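Local coordinates for protein Pre-mRNA-splicing factor SAD1 (Saccharomyces cerevisiae, PDB 4MSX) that promotes assembly of newly made U4 snRNA into the U4/U6 snRNP and is required for pre-mRNA splicing, as a catalytically inactive relative of the ubiquitin-specific proteases, at residues A155-C160 with V231-S236; Y192-S197 with N262-R267; G294-A299 with K318-L323; P343-T348 with T396-S401. One frame throughout, in Å; residues are numbered along the deposited sequence.

How the contacts relate
Contact 1 joins the chain leaving helix 146-155, near the end of the predicted zinc finger, to helix 222-234; contacts 2, 3 and 4 lie wholly inside the ubiquitin-specific protease part. Along the chain contacts 1 and 2 interlock, because segment 192-197 falls between the two segments of contact 1; contacts 3 and 4 follow in series. The centres of contacts 1 and 4 are about 37 Å apart, on opposite sides of the chain's centre, whereas the centres of contacts 2 and 3 are about 23 Å apart and those of contacts 3 and 4 about 22 Å. Helix 266-280 begins in contact 2 and is touched by Trp321 of contact 3. Strand 472-480 packs against both contacts 2 and 4.

Contact 1 of 4, residues A155-C160 with V231-S236; sequences AYPTYC and VKKIWS
Tyr159 meets the last turn of helix 222-234 with its hydroxyl, which donates to the backbone carbonyl of Lys232, OH to O 2.6 Å. The bond lies in the carbonyl plane with a C=O...donor angle of 152°, and the acceptor sits at the edge of the phenol ring, so the ring points edge-on into the helix end. The hydroxyl also presses on the turn beyond, Tyr159 OH lying 3.1 Å from Ser236 CA, while Ser236 N bonds back to Lys233 O. Pro157 packs on the same peptide: its CB is 3.6 Å from Lys232 O, and its CG meets Lys233 CG at 4.1 Å. This loop follows helix 146-155 near the end of the predicted degenerate UBP-type zinc finger, and here it is fastened to a helix of the ubiquitin-specific protease part. Lys232 passes across the loop, CD 3.7 Å from Pro157 O. Its extended run ends with CE 3.7 Å from Tyr156 OH, and the bend at chi4, -69°, then turns NZ to its acceptors: Phe212 O, Asn215 O and a water that bridges to Pro157 O, several partners for the ammonium of this buried lysine. Tyr156 OH is hydrogen-bonded to His216 ND1. Lys233, extended beyond CG, passes Pro157, forms a salt bridge with Asp77 and reaches Ala155 O through a second water, 2.8 Å from Lys233 NZ.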
loop_
_atom_site.group_PDB
_atom_site.type_symbol
_atom_site.label_atom_id
_atom_site.label_comp_id
_atom_site.label_asym_id
_atom_site.label_seq_id
_atom_site.Cartn_x
_atom_site.Cartn_y
_atom_site.Cartn_z
ATOM N N ALA A 155 -11.999 11.566 7.486
ATOM C CA ALA A 155 -11.353 10.913 8.628
ATOM C C ALA A 155 -11.490 9.377 8.607
ATOM O O ALA A 155 -10.615 8.660 9.122
ATOM C CB ALA A 155 -11.935 11.462 9.974
ATOM N N TYR A 156 -12.582 8.875 8.021
ATOM C CA TYR A 156 -12.865 7.459 8.065
ATOM C C TYR A 156 -13.809 7.080 6.898
ATOM O O TYR A 156 -14.989 7.062 7.061
ATOM C CB TYR A 156 -13.483 7.121 9.425
ATOM C CG TYR A 156 -13.685 5.653 9.629
ATOM C CD1 TYR A 156 -12.640 4.866 10.096
ATOM C CD2 TYR A 156 -14.902 5.031 9.346
ATOM C CE1 TYR A 156 -12.770 3.510 10.287
ATOM C CE2 TYR A 156 -15.045 3.629 9.528
ATOM C CZ TYR A 156 -13.948 2.881 9.979
ATOM O OH TYR A 156 -14.010 1.524 10.213
ATOM N N PRO A 157 -13.268 6.879 5.687
ATOM C CA PRO A 157 -14.082 6.587 4.506
ATOM C C PRO A 157 -14.938 5.350 4.747
ATOM O O PRO A 157 -14.485 4.425 5.418
ATOM C CB PRO A 157 -13.043 6.331 3.397
ATOM C CG PRO A 157 -11.845 7.174 3.845
ATOM C CD PRO A 157 -11.841 6.990 5.357
ATOM N N THR A 158 -16.171 5.381 4.236
ATOM C CA THR A 158 -17.120 4.285 4.414
ATOM C C THR A 158 -17.627 3.867 3.040
ATOM O O THR A 158 -17.647 4.664 2.095
ATOM C CB THR A 158 -18.340 4.693 5.293
ATOM O OG1 THR A 158 -18.840 5.956 4.840
ATOM C CG2 THR A 158 -17.943 4.792 6.777
ATOM N N TYR A 159 -17.991 2.593 2.893
ATOM C CA TYR A 159 -18.313 2.084 1.570
ATOM C C TYR A 159 -19.448 1.057 1.740
ATOM O O TYR A 159 -19.546 0.449 2.794
ATOM C CB TYR A 159 -17.099 1.315 0.967
ATOM C CG TYR A 159 -15.864 2.208 0.809
ATOM C CD1 TYR A 159 -15.702 2.981 -0.334
ATOM C CD2 TYR A 159 -14.905 2.303 1.824
ATOM C CE1 TYR A 159 -14.614 3.822 -0.486
ATOM C CE2 TYR A 159 -13.767 3.131 1.657
ATOM C CZ TYR A 159 -13.652 3.892 0.503
ATOM O OH TYR A 159 -12.606 4.732 0.265
ATOM N N CYS A 160 -20.268 0.869 0.714
ATOM C CA CYS A 160 -21.209 -0.248 0.685
ATOM C C CYS A 160 -20.827 -1.062 -0.539
ATOM O O CYS A 160 -20.160 -0.542 -1.437
ATOM C CB CYS A 160 -22.658 0.258 0.542
ATOM S SG CYS A 160 -22.869 1.088 -1.014
ATOM N N VAL A 231 -6.002 1.606 3.908
ATOM C CA VAL A 231 -6.591 0.969 2.692
ATOM C C VAL A 231 -7.885 1.713 2.335
ATOM O O VAL A 231 -8.114 2.041 1.178
ATOM C CB VAL A 231 -6.857 -0.546 2.897
ATOM C CG1 VAL A 231 -7.617 -1.129 1.660
ATOM C CG2 VAL A 231 -5.526 -1.292 3.158
ATOM N N LYS A 232 -8.689 2.052 3.351
ATOM C CA LYS A 232 -9.912 2.839 3.074
ATOM C C LYS A 232 -9.626 4.210 2.463
ATOM O O LYS A 232 -10.377 4.682 1.573
ATOM C CB LYS A 232 -10.737 3.017 4.346
ATOM C CG LYS A 232 -11.339 1.676 4.862
ATOM C CD LYS A 232 -11.855 1.937 6.317
ATOM C CE LYS A 232 -12.252 0.698 7.069
ATOM N NZ LYS A 232 -13.443 0.161 6.482
ATOM N N LYS A 233 -8.546 4.871 2.901
ATOM C CA LYS A 233 -8.216 6.149 2.282
ATOM C C LYS A 233 -7.657 5.986 0.911
ATOM O O LYS A 233 -7.888 6.848 0.055
ATOM C CB LYS A 233 -7.160 6.915 3.160
ATOM C CG LYS A 233 -7.818 7.422 4.463
ATOM C CD LYS A 233 -6.745 7.987 5.460
ATOM C CE LYS A 233 -7.475 8.657 6.655
ATOM N NZ LYS A 233 -6.375 9.123 7.668
ATOM N N ILE A 234 -6.843 4.923 0.691
ATOM C CA ILE A 234 -6.251 4.745 -0.653
ATOM C C ILE A 234 -7.357 4.708 -1.725
ATOM O O ILE A 234 -7.171 5.184 -2.867
ATOM C CB ILE A 234 -5.408 3.453 -0.665
ATOM C CG1 ILE A 234 -4.058 3.760 0.051
ATOM C CG2 ILE A 234 -5.221 2.886 -2.114
ATOM C CD1 ILE A 234 -3.289 2.454 0.398
ATOM N N TRP A 235 -8.510 4.157 -1.344
ATOM C CA TRP A 235 -9.622 4.005 -2.320
ATOM C C TRP A 235 -10.634 5.168 -2.270
ATOM O O TRP A 235 -11.623 5.169 -3.004
ATOM C CB TRP A 235 -10.334 2.641 -2.127
ATOM C CG TRP A 235 -9.459 1.593 -2.781
ATOM C CD1 TRP A 235 -8.520 0.781 -2.178
ATOM C CD2 TRP A 235 -9.402 1.326 -4.170
ATOM N NE1 TRP A 235 -7.890 -0.021 -3.162
ATOM C CE2 TRP A 235 -8.411 0.328 -4.384
ATOM C CE3 TRP A 235 -10.107 1.830 -5.278
ATOM C CZ2 TRP A 235 -8.117 -0.183 -5.693
ATOM C CZ3 TRP A 235 -9.819 1.351 -6.546
ATOM C CH2 TRP A 235 -8.839 0.332 -6.751
ATOM N N SER A 236 -10.404 6.166 -1.402
ATOM C CA SER A 236 -11.448 7.160 -1.225
ATOM C C SER A 236 -11.721 7.931 -2.504
ATOM O O SER A 236 -10.795 8.470 -3.127
ATOM C CB SER A 236 -11.078 8.158 -0.104
ATOM O OG SER A 236 -11.973 9.252 -0.216
HETATM O O HOH W 1 -8.100 9.307 9.844
HETATM O O HOH W 2 -15.438 2.126 6.643
#

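Contact 2 of 4, residues Y192-S197 with N262-R267; sequences YDYAHS and NPIDPR
The ring of Tyr194 carries Ile264 on one face: methyl CG2 stands over the ring centre, 3.8 Å from the centroid and 12° off the normal, a CH-pi contact. The two side chains cross at about a right angle, and the other branch of the isoleucine brings CD1 to 3.6 Å from Tyr194 CE1. Trp440 and Val250 also touch this tyrosine. With chi1 63°, Tyr194 CG sits between the backbone N and the carbonyl carbon, uncommon in a helix, and here the helix is kinked. Pro266 packs at the root of the same side chain, its CD 3.9 Å from Tyr194 CB. One turn on, in one of two conformers, Ser197 OG is 3.4 Å from Pro266 CG and donates to Tyr194 O. Preceding the tyrosine, Asp193 bonds through OD2 to His439 ND1 and Trp440 N; by sequence it probably occupies the place of the cysteine in active relatives, consistent with the lost catalysis. Asp265 caps the second helix, OD1 accepting weakly from Arg267 N and also from Leu268 N, while OD2 forms a salt bridge with Arg384. An N-cap aspartate followed by proline is a classic helix start; here it docks on helix 189-203, probably in the thumb of the USP fold.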
loop_
_atom_site.group_PDB
_atom_site.type_symbol
_atom_site.label_atom_id
_atom_site.label_comp_id
_atom_site.label_asym_id
_atom_site.label_seq_id
_atom_site.Cartn_x
_atom_site.Cartn_y
_atom_site.Cartn_z
ATOM N N TYR A 192 9.659 6.853 2.479
ATOM C CA TYR A 192 8.750 5.732 2.666
ATOM C C TYR A 192 8.310 5.035 1.334
ATOM O O TYR A 192 7.317 4.259 1.327
ATOM C CB TYR A 192 7.511 6.229 3.450
ATOM C CG TYR A 192 7.895 6.564 4.910
ATOM C CD1 TYR A 192 8.383 5.581 5.768
ATOM C CD2 TYR A 192 7.819 7.865 5.395
ATOM C CE1 TYR A 192 8.738 5.875 7.103
ATOM C CE2 TYR A 192 8.139 8.168 6.776
ATOM C CZ TYR A 192 8.611 7.172 7.598
ATOM O OH TYR A 192 8.979 7.474 8.934
ATOM N N ASP A 193 9.028 5.267 0.235
ATOM C CA ASP A 193 8.588 4.697 -1.045
ATOM C C ASP A 193 8.399 3.178 -1.002
ATOM O O ASP A 193 7.421 2.651 -1.611
ATOM C CB ASP A 193 9.510 5.039 -2.213
ATOM C CG ASP A 193 10.985 4.728 -1.930
ATOM O OD1 ASP A 193 11.346 4.182 -0.843
ATOM O OD2 ASP A 193 11.784 5.063 -2.833
ATOM N N TYR A 194 9.254 2.471 -0.269
ATOM C CA TYR A 194 9.094 1.005 -0.178
ATOM C C TYR A 194 7.754 0.611 0.460
ATOM O O TYR A 194 7.145 -0.406 0.116
ATOM C CB TYR A 194 10.221 0.340 0.609
ATOM C CG TYR A 194 10.267 0.779 2.057
ATOM C CD1 TYR A 194 9.519 0.102 3.013
ATOM C CD2 TYR A 194 10.980 1.903 2.438
ATOM C CE1 TYR A 194 9.524 0.496 4.334
ATOM C CE2 TYR A 194 10.958 2.350 3.777
ATOM C CZ TYR A 194 10.228 1.637 4.703
ATOM O OH TYR A 194 10.195 2.055 6.019
ATOM N N ALA A 195 7.300 1.394 1.428
ATOM C CA ALA A 195 6.034 1.123 2.069
ATOM C C ALA A 195 4.885 1.555 1.173
ATOM O O ALA A 195 3.841 0.899 1.158
ATOM C CB ALA A 195 5.930 1.922 3.451
ATOM N N HIS A 196 5.025 2.669 0.464
ATOM C CA HIS A 196 3.938 3.063 -0.460
ATOM C C HIS A 196 3.676 1.920 -1.462
ATOM O O HIS A 196 2.528 1.576 -1.714
ATOM C CB HIS A 196 4.325 4.320 -1.235
ATOM C CG HIS A 196 4.655 5.464 -0.342
ATOM N ND1 HIS A 196 5.470 6.500 -0.730
ATOM C CD2 HIS A 196 4.260 5.723 0.928
ATOM C CE1 HIS A 196 5.562 7.368 0.277
ATOM N NE2 HIS A 196 4.828 6.923 1.288
ATOM N N SER A 197 4.737 1.307 -1.997
ATOM C CA SER A 197 4.513 0.303 -3.025
ATOM C C SER A 197 3.797 -0.894 -2.432
ATOM O O SER A 197 2.891 -1.429 -3.063
ATOM C CB SER A 197 5.820 -0.158 -3.728
ATOM O OG SER A 197 6.672 -0.820 -2.841
ATOM N N ASN A 262 16.816 -3.380 8.535
ATOM C CA ASN A 262 17.689 -2.428 7.885
ATOM C C ASN A 262 18.826 -3.242 7.255
ATOM O O ASN A 262 19.668 -3.839 7.965
ATOM C CB ASN A 262 18.227 -1.377 8.916
ATOM C CG ASN A 262 19.270 -0.421 8.285
ATOM O OD1 ASN A 262 19.365 -0.327 7.071
ATOM N ND2 ASN A 262 20.065 0.271 9.120
ATOM N N PRO A 263 18.854 -3.304 5.930
ATOM C CA PRO A 263 18.069 -2.471 5.005
ATOM C C PRO A 263 16.604 -2.959 4.902
ATOM O O PRO A 263 16.256 -4.012 5.439
ATOM C CB PRO A 263 18.748 -2.705 3.630
ATOM C CG PRO A 263 19.291 -4.114 3.730
ATOM C CD PRO A 263 19.784 -4.210 5.219
ATOM N N ILE A 264 15.780 -2.182 4.224
ATOM C CA ILE A 264 14.411 -2.662 3.955
ATOM C C ILE A 264 14.090 -2.320 2.518
ATOM O O ILE A 264 14.724 -1.409 1.950
ATOM C CB ILE A 264 13.444 -2.020 4.971
ATOM C CG1 ILE A 264 12.052 -2.742 4.887
ATOM C CG2 ILE A 264 13.350 -0.485 4.751
ATOM C CD1 ILE A 264 11.157 -2.250 6.073
ATOM N N ASP A 265 13.188 -3.095 1.886
ATOM C CA ASP A 265 12.832 -2.838 0.492
ATOM C C ASP A 265 11.403 -3.392 0.331
ATOM O O ASP A 265 10.837 -3.887 1.308
ATOM C CB ASP A 265 13.850 -3.527 -0.470
ATOM C CG ASP A 265 13.904 -5.059 -0.308
ATOM O OD1 ASP A 265 12.862 -5.671 -0.133
ATOM O OD2 ASP A 265 15.000 -5.674 -0.371
ATOM N N PRO A 266 10.815 -3.268 -0.862
ATOM C CA PRO A 266 9.391 -3.702 -0.946
ATOM C C PRO A 266 9.160 -5.166 -0.617
ATOM O O PRO A 266 8.112 -5.511 -0.074
ATOM C CB PRO A 266 8.997 -3.396 -2.399
ATOM C CG PRO A 266 9.835 -2.121 -2.718
ATOM C CD PRO A 266 11.213 -2.422 -2.008
ATOM N N ARG A 267 10.122 -6.039 -0.921
ATOM C CA ARG A 267 9.928 -7.435 -0.665
ATOM C C ARG A 267 9.963 -7.738 0.853
ATOM O O ARG A 267 9.090 -8.435 1.391
ATOM C CB ARG A 267 11.028 -8.254 -1.347
ATOM C CG ARG A 267 10.902 -9.725 -0.974
ATOM C CD ARG A 267 12.013 -10.595 -1.652
ATOM N NE ARG A 267 12.097 -11.832 -0.914
ATOM C CZ ARG A 267 12.835 -11.995 0.183
ATOM N NH1 ARG A 267 13.663 -11.034 0.586
ATOM N NH2 ARG A 267 12.781 -13.161 0.810
#

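Contact 3 of 4, residues G294-A299 with K318-L323; sequences GKVKIA and KPFWVL
Lys318 N donates to Val296 O at 2.8 Å, an almost straight bond with an angle of 173° at the hydrogen. Its reciprocal, Val296 N to Lys318 O, completes a hydrogen-bonded pair of this antiparallel ladder. Lys318 O also receives the CA-H of Lys295. Gly294 and Phe320 make the next such pair, and Gly294 O is gripped twice: by Phe320 N at 2.9 Å, from well above the carbonyl plane, and by the CA-H of Pro319, CA to O 3.2 Å. Between the two pairs Lys295 and Pro319 are non-hydrogen-bonded and draw close, CA to CA 4.2 Å. The Phe320 ring folds back over its own partner: with chi1 61° it lies above Gly294, whose CA is 3.6 Å from the ring centroid, 19° off the normal. Lacking a side chain, the glycine leaves room for this face. Leu323 CB covers the opposite face, and Val322 N meets the edge. In one of its two conformers, Val296 CG2 lies 3.5 Å from Phe320 CE2 and 3.9 Å from Leu323 CD1. Strand 294-299 is the middle of three, with 365-370 on its other edge, in what is probably part of the fingers of the USP fold. Past Trp321, which packs on helix 266-280 and bonds to Asn275, the chain enters strand 323-325, which pairs in parallel with 374-379.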
loop_
_atom_site.group_PDB
_atom_site.type_symbol
_atom_site.label_atom_id
_atom_site.label_comp_id
_atom_site.label_asym_id
_atom_site.label_seq_id
_atom_site.Cartn_x
_atom_site.Cartn_y
_atom_site.Cartn_z
ATOM N N GLY A 294 1.242 -19.539 -2.318
ATOM C CA GLY A 294 1.558 -20.571 -3.287
ATOM C C GLY A 294 2.271 -21.705 -2.595
ATOM O O GLY A 294 2.594 -21.616 -1.398
ATOM N N LYS A 295 2.567 -22.785 -3.331
ATOM C CA LYS A 295 3.376 -23.849 -2.755
ATOM C C LYS A 295 4.273 -24.386 -3.850
ATOM O O LYS A 295 3.836 -24.547 -5.000
ATOM C CB LYS A 295 2.505 -25.003 -2.224
ATOM C CG LYS A 295 1.611 -24.624 -1.087
ATOM C CD LYS A 295 0.865 -25.847 -0.521
ATOM C CE LYS A 295 -0.145 -25.414 0.565
ATOM N NZ LYS A 295 -0.856 -26.577 1.155
ATOM N N VAL A 296 5.540 -24.608 -3.499
ATOM C CA VAL A 296 6.491 -25.249 -4.403
ATOM C C VAL A 296 6.817 -26.608 -3.816
ATOM O O VAL A 296 7.011 -26.741 -2.601
ATOM C CB VAL A 296 7.840 -24.481 -4.520
ATOM C CG1 VAL A 296 8.749 -25.174 -5.529
ATOM C CG2 VAL A 296 7.627 -23.052 -4.908
ATOM N N LYS A 297 6.870 -27.627 -4.667
ATOM C CA LYS A 297 7.289 -28.938 -4.207
ATOM C C LYS A 297 8.635 -29.231 -4.827
ATOM O O LYS A 297 8.825 -29.052 -6.034
ATOM C CB LYS A 297 6.233 -29.973 -4.650
ATOM C CG LYS A 297 6.680 -31.439 -4.570
ATOM C CD LYS A 297 5.570 -32.357 -5.147
ATOM C CE LYS A 297 5.896 -33.830 -4.928
ATOM N NZ LYS A 297 4.958 -34.738 -5.657
ATOM N N ILE A 298 9.580 -29.683 -4.023
ATOM C CA ILE A 298 10.879 -30.061 -4.551
ATOM C C ILE A 298 11.071 -31.544 -4.275
ATOM O O ILE A 298 10.914 -31.971 -3.117
ATOM C CB ILE A 298 12.029 -29.267 -3.844
ATOM C CG1 ILE A 298 11.814 -27.764 -3.999
ATOM C CG2 ILE A 298 13.372 -29.701 -4.396
ATOM C CD1 ILE A 298 11.144 -27.139 -2.810
ATOM N N ALA A 299 11.407 -32.328 -5.296
ATOM C CA ALA A 299 11.433 -33.779 -5.138
ATOM C C ALA A 299 12.604 -34.423 -5.850
ATOM O O ALA A 299 13.004 -33.983 -6.923
ATOM C CB ALA A 299 10.121 -34.383 -5.693
ATOM N N LYS A 318 7.008 -26.342 0.169
ATOM C CA LYS A 318 7.277 -25.050 0.793
ATOM C C LYS A 318 6.205 -24.072 0.428
ATOM O O LYS A 318 6.083 -23.707 -0.733
ATOM C CB LYS A 318 8.604 -24.490 0.282
ATOM C CG LYS A 318 9.783 -24.999 1.002
ATOM C CD LYS A 318 10.879 -23.937 1.093
ATOM C CE LYS A 318 11.459 -23.609 -0.278
ATOM N NZ LYS A 318 12.873 -23.114 -0.189
ATOM N N PRO A 319 5.454 -23.579 1.409
ATOM C CA PRO A 319 4.557 -22.489 1.002
ATOM C C PRO A 319 5.371 -21.210 0.730
ATOM O O PRO A 319 6.505 -21.096 1.206
ATOM C CB PRO A 319 3.656 -22.303 2.229
ATOM C CG PRO A 319 4.512 -22.743 3.372
ATOM C CD PRO A 319 5.427 -23.831 2.857
ATOM N N PHE A 320 4.801 -20.269 -0.011
ATOM C CA PHE A 320 5.428 -18.966 -0.183
ATOM C C PHE A 320 4.386 -17.894 -0.324
ATOM O O PHE A 320 3.301 -18.128 -0.853
ATOM C CB PHE A 320 6.349 -18.947 -1.435
ATOM C CG PHE A 320 5.621 -19.217 -2.747
ATOM C CD1 PHE A 320 4.969 -18.181 -3.435
ATOM C CD2 PHE A 320 5.625 -20.502 -3.315
ATOM C CE1 PHE A 320 4.307 -18.430 -4.669
ATOM C CE2 PHE A 320 4.973 -20.759 -4.553
ATOM C CZ PHE A 320 4.318 -19.726 -5.225
ATOM N N TRP A 321 4.733 -16.690 0.116
ATOM C CA TRP A 321 3.980 -15.504 -0.274
ATOM C C TRP A 321 4.576 -14.963 -1.541
ATOM O O TRP A 321 3.883 -14.397 -2.338
ATOM C CB TRP A 321 4.132 -14.339 0.782
ATOM C CG TRP A 321 3.618 -14.617 2.120
ATOM C CD1 TRP A 321 4.316 -14.588 3.317
ATOM C CD2 TRP A 321 2.262 -14.933 2.449
ATOM N NE1 TRP A 321 3.442 -14.849 4.356
ATOM C CE2 TRP A 321 2.191 -15.089 3.841
ATOM C CE3 TRP A 321 1.101 -15.124 1.678
ATOM C CZ2 TRP A 321 0.975 -15.380 4.508
ATOM C CZ3 TRP A 321 -0.073 -15.447 2.320
ATOM C CH2 TRP A 321 -0.129 -15.567 3.725
ATOM N N VAL A 322 5.914 -14.999 -1.639
ATOM C CA VAL A 322 6.561 -14.342 -2.761
ATOM C C VAL A 322 7.539 -15.369 -3.333
ATOM O O VAL A 322 8.332 -15.942 -2.603
ATOM C CB VAL A 322 7.327 -13.059 -2.289
ATOM C CG1 VAL A 322 8.256 -12.560 -3.404
ATOM C CG2 VAL A 322 6.322 -11.970 -1.835
ATOM N N LEU A 323 7.480 -15.598 -4.630
ATOM C CA LEU A 323 8.372 -16.572 -5.263
ATOM C C LEU A 323 9.566 -15.893 -5.855
ATOM O O LEU A 323 9.421 -15.055 -6.725
ATOM C CB LEU A 323 7.613 -17.295 -6.386
ATOM C CG LEU A 323 8.462 -18.386 -7.059
ATOM C CD1 LEU A 323 8.806 -19.506 -6.095
ATOM C CD2 LEU A 323 7.685 -18.921 -8.256
#

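Contact 4 of 4, residues P343-T348 with T396-S401; sequences PQINIT and TLVEFS
Ile345 and Thr396 touch through their methyl groups: Ile345 CG2 is a bump set over the hollow between two methyls of the neighbouring strand, 3.9 Å from Thr396 CG2 and 4.3 Å from Val398 CG2. Further along, Ile347 CG2 rests against the root of the Phe400 side chain, 3.8 Å from Phe400 CB. On the other face of this two-stranded parallel sheet, Gln344 and Leu397 lie side by side and point the same way, with Gln344 CG 4.0 Å from Leu397 CB. Glu399 fills the next step: its extended chain leans back along the strand, so that, as modelled, OE1 faces Gln344 NE2 from the syn side, tilted 29° from the amide plane. The separation, 2.5 Å between NE2 and OE1, is too short to be taken exactly. Asn346 turns its amide across Glu399 at about a right angle. The backbones alternate in parallel-sheet fashion, Ile345 accepting from Glu399 N, 2.8 Å to its O, and donating to Leu397 O. Strand becomes helix at Asn346, an N-cap whose OD1 accepts from both Thr348 N, 2.9 Å away, and Thr348 OG1. Ile347 and Val398 face strands 374-379 and 472-480, so the pair is two-sided. Apolar branches are pressed onto the larger sheet, while the amide and carboxylate lie on the other face, beside Leu397.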
loop_
_atom_site.group_PDB
_atom_site.type_symbol
_atom_site.label_atom_id
_atom_site.label_comp_id
_atom_site.label_asym_id
_atom_site.label_seq_id
_atom_site.Cartn_x
_atom_site.Cartn_y
_atom_site.Cartn_z
ATOM N N PRO A 343 22.761 -8.165 -20.979
ATOM C CA PRO A 343 22.101 -9.459 -20.831
ATOM C C PRO A 343 20.579 -9.312 -20.767
ATOM O O PRO A 343 20.059 -8.314 -20.238
ATOM C CB PRO A 343 22.670 -10.004 -19.515
ATOM C CG PRO A 343 23.425 -8.923 -18.897
ATOM C CD PRO A 343 23.741 -7.893 -19.914
ATOM N N GLN A 344 19.872 -10.282 -21.327
ATOM C CA GLN A 344 18.405 -10.263 -21.353
ATOM C C GLN A 344 17.932 -11.663 -21.067
ATOM O O GLN A 344 18.640 -12.650 -21.359
ATOM C CB GLN A 344 17.841 -9.878 -22.717
ATOM C CG GLN A 344 18.186 -8.514 -23.203
ATOM C CD GLN A 344 18.033 -8.377 -24.739
ATOM O OE1 GLN A 344 18.935 -7.870 -25.403
ATOM N NE2 GLN A 344 16.906 -8.815 -25.286
ATOM N N ILE A 345 16.732 -11.759 -20.525
ATOM C CA ILE A 345 16.117 -13.056 -20.314
ATOM C C ILE A 345 14.611 -12.912 -20.263
ATOM O O ILE A 345 14.094 -11.924 -19.718
ATOM C CB ILE A 345 16.626 -13.722 -19.020
ATOM C CG1 ILE A 345 16.209 -15.198 -19.049
ATOM C CG2 ILE A 345 16.060 -13.010 -17.733
ATOM C CD1 ILE A 345 16.884 -16.050 -18.055
ATOM N N ASN A 346 13.872 -13.869 -20.819
ATOM C CA ASN A 346 12.419 -13.758 -20.781
ATOM C C ASN A 346 11.919 -14.354 -19.476
ATOM O O ASN A 346 12.488 -15.341 -18.962
ATOM C CB ASN A 346 11.755 -14.514 -21.938
ATOM C CG ASN A 346 10.289 -14.068 -22.156
ATOM O OD1 ASN A 346 9.361 -14.547 -21.485
ATOM N ND2 ASN A 346 10.086 -13.118 -23.078
ATOM N N ILE A 347 10.855 -13.780 -18.935
ATOM C CA ILE A 347 10.266 -14.335 -17.726
ATOM C C ILE A 347 9.892 -15.809 -17.890
ATOM O O ILE A 347 9.973 -16.556 -16.940
ATOM C CB ILE A 347 9.018 -13.491 -17.245
ATOM C CG1 ILE A 347 8.618 -13.898 -15.804
ATOM C CG2 ILE A 347 7.835 -13.637 -18.205
ATOM C CD1 ILE A 347 7.706 -12.842 -15.120
ATOM N N THR A 348 9.502 -16.261 -19.092
ATOM C CA THR A 348 9.056 -17.669 -19.222
ATOM C C THR A 348 10.267 -18.578 -19.002
ATOM O O THR A 348 10.145 -19.700 -18.512
ATOM C CB THR A 348 8.473 -17.961 -20.628
ATOM O OG1 THR A 348 9.431 -17.537 -21.604
ATOM C CG2 THR A 348 7.185 -17.225 -20.828
ATOM N N THR A 396 20.195 -7.590 -15.256
ATOM C CA THR A 396 19.697 -8.360 -16.400
ATOM C C THR A 396 18.332 -7.824 -16.791
ATOM O O THR A 396 17.452 -7.594 -15.930
ATOM C CB THR A 396 19.610 -9.877 -16.080
ATOM O OG1 THR A 396 20.897 -10.364 -15.670
ATOM C CG2 THR A 396 19.128 -10.665 -17.263
ATOM N N LEU A 397 18.133 -7.614 -18.089
ATOM C CA LEU A 397 16.857 -7.130 -18.578
ATOM C C LEU A 397 15.834 -8.247 -18.631
ATOM O O LEU A 397 15.929 -9.175 -19.453
ATOM C CB LEU A 397 17.016 -6.457 -19.933
ATOM C CG LEU A 397 15.707 -5.931 -20.539
ATOM C CD1 LEU A 397 15.098 -4.916 -19.606
ATOM C CD2 LEU A 397 16.045 -5.298 -21.900
ATOM N N VAL A 398 14.837 -8.163 -17.748
ATOM C CA VAL A 398 13.789 -9.178 -17.700
ATOM C C VAL A 398 12.617 -8.799 -18.610
ATOM O O VAL A 398 11.922 -7.770 -18.411
ATOM C CB VAL A 398 13.237 -9.420 -16.219
ATOM C CG1 VAL A 398 12.121 -10.452 -16.249
ATOM C CG2 VAL A 398 14.334 -9.876 -15.302
ATOM N N GLU A 399 12.400 -9.635 -19.619
ATOM C CA GLU A 399 11.355 -9.398 -20.610
ATOM C C GLU A 399 10.049 -10.098 -20.258
ATOM O O GLU A 399 10.043 -11.279 -19.937
ATOM C CB GLU A 399 11.879 -9.833 -21.992
ATOM C CG GLU A 399 13.078 -8.911 -22.311
ATOM C CD GLU A 399 13.965 -9.350 -23.443
ATOM O OE1 GLU A 399 14.920 -8.578 -23.719
ATOM O OE2 GLU A 399 13.734 -10.428 -24.035
ATOM N N PHE A 400 8.943 -9.369 -20.338
ATOM C CA PHE A 400 7.653 -9.944 -20.027
ATOM C C PHE A 400 6.599 -9.125 -20.769
ATOM O O PHE A 400 6.843 -7.972 -21.123
ATOM C CB PHE A 400 7.384 -9.914 -18.510
ATOM C CG PHE A 400 7.457 -8.507 -17.911
ATOM C CD1 PHE A 400 6.354 -7.693 -17.943
ATOM C CD2 PHE A 400 8.638 -8.039 -17.349
ATOM C CE1 PHE A 400 6.395 -6.385 -17.360
ATOM C CE2 PHE A 400 8.725 -6.740 -16.782
ATOM C CZ PHE A 400 7.566 -5.915 -16.803
ATOM N N SER A 401 5.448 -9.724 -20.982
ATOM C CA SER A 401 4.304 -9.028 -21.573
ATOM C C SER A 401 3.218 -9.066 -20.536
ATOM O O SER A 401 3.505 -9.175 -19.338
ATOM C CB SER A 401 3.838 -9.737 -22.865
ATOM O OG SER A 401 3.310 -11.033 -22.568
#